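Local atomic coordinates of isoaspartyl dipeptidase (Fervidobacterium islandicum, PDB entry 7CDH), a protein that probably hydrolyses isoaspartyl (beta-aspartyl) dipeptides as a zinc-containing M38 metallopeptidase, a primordial kind of protein-repair enzyme. Residues 75-80 with 102-107; 341-346 with 351-356; 365-368 with 373-376. All coordinates share one frame; numbering follows the deposited sequence.

Contact 1. Residues 75-80 with 102-107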
loop_
_atom_site.group_PDB
_atom_site.type_symbol
_atom_site.label_atom_id
_atom_site.label_comp_id
_atom_site.label_asym_id
_atom_site.label_seq_id
_atom_site.Cartn_x
_atom_site.Cartn_y
_atom_site.Cartn_z
ATOM N N THR A 75 26.604 2.346 -21.580
ATOM C CA THR A 75 27.168 3.656 -21.188
ATOM C C THR A 75 27.126 3.829 -19.677
ATOM O O THR A 75 27.535 4.880 -19.252
ATOM C CB THR A 75 26.509 4.787 -21.972
ATOM O OG1 THR A 75 25.190 4.977 -21.473
ATOM C CG2 THR A 75 26.462 4.499 -23.458
ATOM N N ARG A 76 26.730 2.833 -18.886
ATOM C CA ARG A 76 26.917 2.911 -17.413
ATOM C C ARG A 76 28.413 2.977 -17.061
ATOM O O ARG A 76 29.184 2.085 -17.469
ATOM C CB ARG A 76 26.345 1.704 -16.666
ATOM C CG ARG A 76 24.849 1.553 -16.839
ATOM C CD ARG A 76 24.427 0.181 -16.343
ATOM N NE ARG A 76 23.720 0.348 -15.106
ATOM C CZ ARG A 76 23.995 -0.256 -13.982
ATOM N NH1 ARG A 76 24.967 -1.135 -13.897
ATOM N NH2 ARG A 76 23.257 -0.006 -12.927
ATOM N N THR A 77 28.810 3.913 -16.210
ATOM C CA THR A 77 30.241 4.080 -15.879
ATOM C C THR A 77 30.562 3.303 -14.616
ATOM O O THR A 77 29.685 2.998 -13.814
ATOM C CB THR A 77 30.607 5.559 -15.730
ATOM O OG1 THR A 77 29.862 5.989 -14.596
ATOM C CG2 THR A 77 30.320 6.371 -16.974
ATOM N N PRO A 78 31.849 2.977 -14.404
ATOM C CA PRO A 78 32.250 2.253 -13.212
ATOM C C PRO A 78 32.138 3.123 -11.951
ATOM O O PRO A 78 32.027 4.318 -12.055
ATOM C CB PRO A 78 33.693 1.792 -13.486
ATOM C CG PRO A 78 34.167 2.538 -14.710
ATOM C CD PRO A 78 32.961 3.208 -15.338
ATOM N N GLU A 79 32.178 2.477 -10.789
ATOM C CA GLU A 79 32.158 3.143 -9.474
ATOM C C GLU A 79 33.515 3.839 -9.256
ATOM O O GLU A 79 34.444 3.583 -9.995
ATOM C CB GLU A 79 31.690 2.149 -8.406
ATOM C CG GLU A 79 32.705 1.138 -7.917
ATOM C CD GLU A 79 32.276 0.375 -6.664
ATOM O OE1 GLU A 79 31.226 0.720 -6.098
ATOM O OE2 GLU A 79 32.991 -0.553 -6.232
ATOM N N LEU A 80 33.570 4.788 -8.331
ATOM C CA LEU A 80 34.787 5.548 -7.982
ATOM C C LEU A 80 35.774 4.604 -7.325
ATOM O O LEU A 80 35.325 3.812 -6.488
ATOM C CB LEU A 80 34.392 6.622 -6.975
ATOM C CG LEU A 80 35.540 7.512 -6.533
ATOM C CD1 LEU A 80 35.985 8.398 -7.683
ATOM C CD2 LEU A 80 35.137 8.344 -5.339
ATOM N N ILE A 102 16.747 4.316 -11.508
ATOM C CA ILE A 102 16.075 2.977 -11.631
ATOM C C ILE A 102 17.088 1.886 -11.299
ATOM O O ILE A 102 16.769 1.042 -10.438
ATOM C CB ILE A 102 15.514 2.709 -13.040
ATOM C CG1 ILE A 102 14.574 3.813 -13.526
ATOM C CG2 ILE A 102 14.820 1.361 -13.094
ATOM C CD1 ILE A 102 13.301 3.888 -12.742
ATOM N N THR A 103 18.227 1.884 -12.004
ATOM C CA THR A 103 19.227 0.787 -11.972
ATOM C C THR A 103 20.327 1.170 -11.000
ATOM O O THR A 103 21.143 0.309 -10.657
ATOM C CB THR A 103 19.824 0.414 -13.345
ATOM O OG1 THR A 103 20.907 1.280 -13.668
ATOM C CG2 THR A 103 18.851 0.448 -14.500
ATOM N N ARG A 104 20.372 2.427 -10.598
ATOM C CA ARG A 104 21.269 2.882 -9.511
ATOM C C ARG A 104 20.395 3.128 -8.284
ATOM O O ARG A 104 19.455 3.878 -8.398
ATOM C CB ARG A 104 22.006 4.146 -9.941
ATOM C CG ARG A 104 22.654 4.060 -11.310
ATOM C CD ARG A 104 23.878 3.177 -11.265
ATOM N NE ARG A 104 24.730 3.496 -12.389
ATOM C CZ ARG A 104 25.904 2.939 -12.618
ATOM N NH1 ARG A 104 26.351 1.999 -11.804
ATOM N NH2 ARG A 104 26.607 3.327 -13.670
ATOM N N SER A 105 20.664 2.444 -7.188
ATOM C CA SER A 105 19.870 2.466 -5.947
ATOM C C SER A 105 20.515 3.412 -4.922
ATOM O O SER A 105 21.753 3.546 -4.871
ATOM C CB SER A 105 19.724 1.038 -5.440
ATOM O OG SER A 105 20.616 0.738 -4.396
ATOM N N LEU A 106 19.688 4.018 -4.086
ATOM C CA LEU A 106 20.162 4.848 -2.963
ATOM C C LEU A 106 20.937 3.976 -1.979
ATOM O O LEU A 106 21.922 4.471 -1.398
ATOM C CB LEU A 106 18.957 5.528 -2.315
ATOM C CG LEU A 106 18.390 6.702 -3.107
ATOM C CD1 LEU A 106 17.157 7.240 -2.410
ATOM C CD2 LEU A 106 19.436 7.796 -3.266
ATOM N N GLU A 107 20.542 2.724 -1.794
ATOM C CA GLU A 107 21.111 1.876 -0.712
ATOM C C GLU A 107 22.546 1.514 -1.123
ATOM O O GLU A 107 23.446 1.438 -0.255
ATOM C CB GLU A 107 20.261 0.626 -0.458
ATOM C CG GLU A 107 18.877 0.918 0.075
ATOM C CD GLU A 107 17.828 1.351 -0.950
ATOM O OE1 GLU A 107 18.144 1.427 -2.187
ATOM O OE2 GLU A 107 16.692 1.664 -0.500
HETATM O O HOH W 1 28.945 0.710 -12.363
#
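T103 meets the end of R76 through its hydroxyl. R76 NH2 donates to T103 OG1 over 2.8 Å at 155°, the oxygen slightly out of the guanidinium plane, and R76 NE adds a weak bond to the same atom at 3.3 Å. The hydroxyl is also hydrogen-bonded to D100, so this oxygen ties R76 to an acidic residue of the same loop as T103. R104 comes next and runs antiparallel to the R76 side chain. Its chain bends at chi2 (-73°), and its guanidinium is stacked over that of R76, the centres 4.0 Å apart and the planes 21° from parallel. Two like charges are thus stacked, and their N-H groups are left to bond around the rims. R104 NH2 donates to T77 O over 3.1 Å, on a lone pair in the carbonyl plane, and also bonds G67 O; R104 NH1 reaches T77 O through water 1. The aliphatic part of R76 packs against the same group, with R76 CB 3.4 Å from R104 NH2. A leucine in place of R104 would probably strip T77 O and G67 O of their shared donor and leave the R76 guanidinium without its stacking partner. S105 then caps the helix by bonding N108 N, and A111 of the second subunit packs on R76 and T103. The pairing therefore joins the loop between strand 61-62 and helix 82-86, about 10 Å from a bound zinc at the T77 side chain, to the loop that leads into helix 106-118, beside a subunit interface.

Contact 2. Residues 341-346 with 351-356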
loop_
_atom_site.group_PDB
_atom_site.type_symbol
_atom_site.label_atom_id
_atom_site.label_comp_id
_atom_site.label_asym_id
_atom_site.label_seq_id
_atom_site.Cartn_x
_atom_site.Cartn_y
_atom_site.Cartn_z
ATOM N N LEU A 341 30.468 21.736 7.274
ATOM C CA LEU A 341 31.467 20.732 7.698
ATOM C C LEU A 341 32.592 21.416 8.479
ATOM O O LEU A 341 33.005 22.513 8.105
ATOM C CB LEU A 341 32.026 20.033 6.461
ATOM C CG LEU A 341 30.985 19.409 5.547
ATOM C CD1 LEU A 341 31.651 18.800 4.324
ATOM C CD2 LEU A 341 30.145 18.371 6.297
ATOM N N ASN A 342 33.150 20.716 9.463
ATOM C CA ASN A 342 34.378 21.130 10.162
ATOM C C ASN A 342 35.566 20.653 9.330
ATOM O O ASN A 342 36.436 19.971 9.860
ATOM C CB ASN A 342 34.272 20.789 11.649
ATOM C CG ASN A 342 33.282 21.746 12.288
ATOM O OD1 ASN A 342 32.192 21.345 12.696
ATOM N ND2 ASN A 342 33.590 23.039 12.258
ATOM N N LYS A 343 35.647 21.148 8.097
ATOM C CA LYS A 343 36.726 20.806 7.141
ATOM C C LYS A 343 37.167 22.080 6.408
ATOM O O LYS A 343 36.570 23.143 6.655
ATOM C CB LYS A 343 36.217 19.720 6.193
ATOM C CG LYS A 343 35.724 18.463 6.887
ATOM C CD LYS A 343 35.547 17.283 5.958
ATOM C CE LYS A 343 35.145 16.039 6.711
ATOM N NZ LYS A 343 36.279 15.478 7.489
ATOM N N GLY A 344 38.170 21.979 5.541
ATOM C CA GLY A 344 38.597 23.097 4.673
ATOM C C GLY A 344 39.518 24.104 5.371
ATOM O O GLY A 344 40.005 25.032 4.684
ATOM N N LYS A 345 39.775 23.916 6.666
ATOM C CA LYS A 345 40.585 24.827 7.504
ATOM C C LYS A 345 41.656 24.033 8.254
ATOM O O LYS A 345 41.299 23.107 8.990
ATOM C CB LYS A 345 39.685 25.596 8.478
ATOM C CG LYS A 345 40.276 26.893 9.010
ATOM C CD LYS A 345 39.293 28.049 9.044
ATOM C CE LYS A 345 38.334 27.982 10.210
ATOM N NZ LYS A 345 38.865 28.752 11.360
ATOM N N ILE A 346 42.926 24.411 8.106
ATOM C CA ILE A 346 43.997 23.952 9.033
ATOM C C ILE A 346 44.007 24.894 10.226
ATOM O O ILE A 346 44.415 26.051 10.050
ATOM C CB ILE A 346 45.367 23.893 8.359
ATOM C CG1 ILE A 346 45.287 23.231 6.983
ATOM C CG2 ILE A 346 46.332 23.198 9.302
ATOM C CD1 ILE A 346 46.591 22.640 6.503
ATOM N N ASP A 351 39.291 19.071 11.627
ATOM C CA ASP A 351 39.618 17.650 11.362
ATOM C C ASP A 351 40.925 17.643 10.564
ATOM O O ASP A 351 41.107 18.551 9.709
ATOM C CB ASP A 351 38.449 16.932 10.669
ATOM C CG ASP A 351 37.219 16.734 11.555
ATOM O OD1 ASP A 351 37.254 15.822 12.412
ATOM O OD2 ASP A 351 36.233 17.500 11.407
ATOM N N ALA A 352 41.788 16.661 10.837
ATOM C CA ALA A 352 43.157 16.578 10.298
ATOM C C ALA A 352 43.107 16.005 8.884
ATOM O O ALA A 352 43.637 14.890 8.673
ATOM C CB ALA A 352 44.047 15.759 11.212
ATOM N N ASP A 353 42.532 16.769 7.952
ATOM C CA ASP A 353 42.515 16.428 6.511
ATOM C C ASP A 353 43.390 17.441 5.778
ATOM O O ASP A 353 43.010 18.647 5.785
ATOM C CB ASP A 353 41.099 16.458 5.931
ATOM C CG ASP A 353 40.051 15.648 6.681
ATOM O OD1 ASP A 353 40.434 14.761 7.486
ATOM O OD2 ASP A 353 38.839 15.903 6.413
ATOM N N PHE A 354 44.480 16.971 5.157
ATOM C CA PHE A 354 45.558 17.799 4.547
ATOM C C PHE A 354 46.091 17.163 3.267
ATOM O O PHE A 354 46.030 15.942 3.137
ATOM C CB PHE A 354 46.801 17.867 5.433
ATOM C CG PHE A 354 46.570 18.103 6.903
ATOM C CD1 PHE A 354 45.815 19.176 7.342
ATOM C CD2 PHE A 354 47.161 17.283 7.846
ATOM C CE1 PHE A 354 45.588 19.375 8.693
ATOM C CE2 PHE A 354 46.964 17.507 9.200
ATOM C CZ PHE A 354 46.181 18.555 9.616
ATOM N N ILE A 355 46.597 17.974 2.342
ATOM C CA ILE A 355 47.470 17.472 1.246
ATOM C C ILE A 355 48.821 18.189 1.347
ATOM O O ILE A 355 48.912 19.333 1.832
ATOM C CB ILE A 355 46.826 17.613 -0.149
ATOM C CG1 ILE A 355 46.534 19.064 -0.512
ATOM C CG2 ILE A 355 45.583 16.749 -0.258
ATOM C CD1 ILE A 355 46.164 19.296 -1.976
ATOM N N LEU A 356 49.854 17.493 0.936
ATOM C CA LEU A 356 51.218 18.038 0.858
ATOM C C LEU A 356 51.572 18.102 -0.616
ATOM O O LEU A 356 51.488 17.087 -1.303
ATOM C CB LEU A 356 52.138 17.125 1.658
ATOM C CG LEU A 356 52.013 17.277 3.170
ATOM C CD1 LEU A 356 52.579 16.066 3.877
ATOM C CD2 LEU A 356 52.727 18.545 3.637
HETATM O O HOH W 2 40.968 20.066 6.197
HETATM O O HOH W 3 39.652 21.221 8.374
#
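K343 and D353 supply the ionic link. K343 NZ makes a salt bridge to D353 OD2 at 2.8 Å, meeting the syn lone pair of the carboxylate. The lysine is extended as far as CE and turns only at its last torsion (chi4 -73°), which swings NZ to the acid while the CD methylene lies alongside the same oxygen. D353 OD1 is held separately by K370 N, so both carboxylate oxygens have partners, an arrangement likely to favour the charged form of this buried acid. D351 OD2 stands 4.4 Å from K343 NZ, too far for a salt bridge but able to add to the negative field around the ammonium group.

Backbone bonding across the loop is sparse. D351 N gives N342 O a weak bond of 3.5 Å, and waters span the rest: water 2 donates to D353 O and weakly accepts from G344 N, whereas water 3 donates to K345 O and, weakly, to D351 O. Inverse gamma turns centred on N342 and A352 bend the two segments.

The apolar contact is made by I346, whose CD1 approaches F354 CD1 at 3.6 Å; the two side chains lie obliquely, and I346 CG2 is near F354 CE1 at 3.9 Å. L53 of strand 51-59 packs against both residues, and F23 meets the F354 ring edge-to-face.

Together these links fasten the connection between helix 333-339 and strand 354-358, the passage by which amidohydrolases typically return from the TIM barrel to their small beta domain.

Contact 3. Residues 365-368 with 373-376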
loop_
_atom_site.group_PDB
_atom_site.type_symbol
_atom_site.label_atom_id
_atom_site.label_comp_id
_atom_site.label_asym_id
_atom_site.label_seq_id
_atom_site.Cartn_x
_atom_site.Cartn_y
_atom_site.Cartn_z
ATOM N N VAL A 365 51.980 14.940 -3.158
ATOM C CA VAL A 365 52.951 13.886 -2.749
ATOM C C VAL A 365 52.475 13.237 -1.458
ATOM O O VAL A 365 52.913 12.126 -1.180
ATOM C CB VAL A 365 54.397 14.430 -2.631
ATOM C CG1 VAL A 365 54.903 14.980 -3.965
ATOM C CG2 VAL A 365 54.529 15.486 -1.547
ATOM N N SER A 366 51.681 13.910 -0.640
ATOM C CA SER A 366 51.124 13.215 0.538
ATOM C C SER A 366 49.692 13.669 0.807
ATOM O O SER A 366 49.327 14.809 0.442
ATOM C CB SER A 366 52.056 13.342 1.710
ATOM O OG SER A 366 53.289 12.722 1.385
ATOM N N VAL A 367 48.887 12.748 1.329
ATOM C CA VAL A 367 47.433 12.958 1.551
ATOM C C VAL A 367 47.077 12.378 2.904
ATOM O O VAL A 367 47.383 11.219 3.128
ATOM C CB VAL A 367 46.569 12.337 0.454
ATOM C CG1 VAL A 367 45.105 12.636 0.717
ATOM C CG2 VAL A 367 46.971 12.853 -0.902
ATOM N N ILE A 368 46.478 13.206 3.749
ATOM C CA ILE A 368 46.145 12.856 5.152
ATOM C C ILE A 368 44.645 13.097 5.358
ATOM O O ILE A 368 44.139 14.140 4.900
ATOM C CB ILE A 368 47.042 13.656 6.106
ATOM C CG1 ILE A 368 48.515 13.404 5.779
ATOM C CG2 ILE A 368 46.741 13.336 7.554
ATOM C CD1 ILE A 368 49.461 14.108 6.712
ATOM N N PHE A 373 47.801 8.741 7.074
ATOM C CA PHE A 373 48.415 8.898 5.734
ATOM C C PHE A 373 47.726 7.918 4.799
ATOM O O PHE A 373 47.893 6.717 4.980
ATOM C CB PHE A 373 49.925 8.642 5.775
ATOM C CG PHE A 373 50.723 9.791 6.330
ATOM C CD1 PHE A 373 51.178 10.792 5.495
ATOM C CD2 PHE A 373 50.991 9.886 7.682
ATOM C CE1 PHE A 373 51.883 11.868 5.996
ATOM C CE2 PHE A 373 51.695 10.965 8.183
ATOM C CZ PHE A 373 52.125 11.959 7.339
ATOM N N LEU A 374 46.941 8.425 3.869
ATOM C CA LEU A 374 46.418 7.639 2.725
ATOM C C LEU A 374 47.537 7.521 1.699
ATOM O O LEU A 374 47.584 6.508 0.994
ATOM C CB LEU A 374 45.197 8.346 2.126
ATOM C CG LEU A 374 44.074 8.668 3.119
ATOM C CD1 LEU A 374 42.864 9.230 2.382
ATOM C CD2 LEU A 374 43.680 7.426 3.931
ATOM N N MET A 375 48.375 8.554 1.604
ATOM C CA MET A 375 49.551 8.591 0.697
ATOM C C MET A 375 50.701 9.351 1.377
ATOM O O MET A 375 50.463 10.438 1.968
ATOM C CB MET A 375 49.219 9.241 -0.645
ATOM C CG MET A 375 50.296 8.971 -1.666
ATOM S SD MET A 375 49.888 9.506 -3.339
ATOM C CE MET A 375 49.609 11.248 -3.062
ATOM N N LYS A 376 51.885 8.737 1.363
ATOM C CA LYS A 376 53.146 9.255 1.946
ATOM C C LYS A 376 54.216 9.157 0.863
ATOM O O LYS A 376 54.561 8.009 0.451
ATOM C CB LYS A 376 53.528 8.476 3.200
ATOM C CG LYS A 376 54.474 9.229 4.122
ATOM C CD LYS A 376 55.057 8.410 5.245
ATOM C CE LYS A 376 54.304 8.582 6.542
ATOM N NZ LYS A 376 54.629 7.494 7.493
#
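V367 O is gripped by two successive backbone N-H groups. M375 N approaches in the carbonyl plane, on a lone pair, at 3.2 Å and 166°, while L374 N arrives at 2.9 Å but more bent, at 136°. L374 and M375 thus both face V367, a classic beta bulge in this antiparallel hairpin. V367 N returns a bond to M375 O at 2.9 Å, completing the hydrogen-bonded pair.

On one face of the sheet V367 CG2 touches M375 CE at 3.8 Å; the methionine chain turns at chi3 (59°), bringing its methyl group back over the first strand. On the other face the I368 and F373 side chains run alongside one another. I368 CG1 sits over the F373 ring as a CH-pi contact, 4.0 Å from its centroid. K376 CE covers the opposite face of that ring, and its NZ continues to a salt bridge with E44. S366 OG donates to V365 O from above the carbonyl plane, away from the lone pairs; its outside partners are Y46 OH of strand 43-47 and D377 N.

The chemistry implies that backbone bonds set the register, while the F373 ring is covered on both faces, by I368 and by the K376 chain.

How the contacts relate
Along the chain the three contacts follow in series, and contact 1 closes long before contact 2 opens. Contacts 2 and 3 are neighbours, their centres 13 Å apart: strand 354-358, entered from contact 2, runs antiparallel to strand 364-369 of contact 3, with probable hydrogen bonds from L356 N to S366 O and from I368 N to F354 O, each 2.8 Å. The same sheet includes strand 51-59, so this C-terminal strand group is continuous with the barrel strands. Contact 1 lies apart, its centre 29 and 28 Å from those of contacts 2 and 3. It belongs to loops near the zinc site and other subunits, contacts 2 and 3 to the C-terminal strand region.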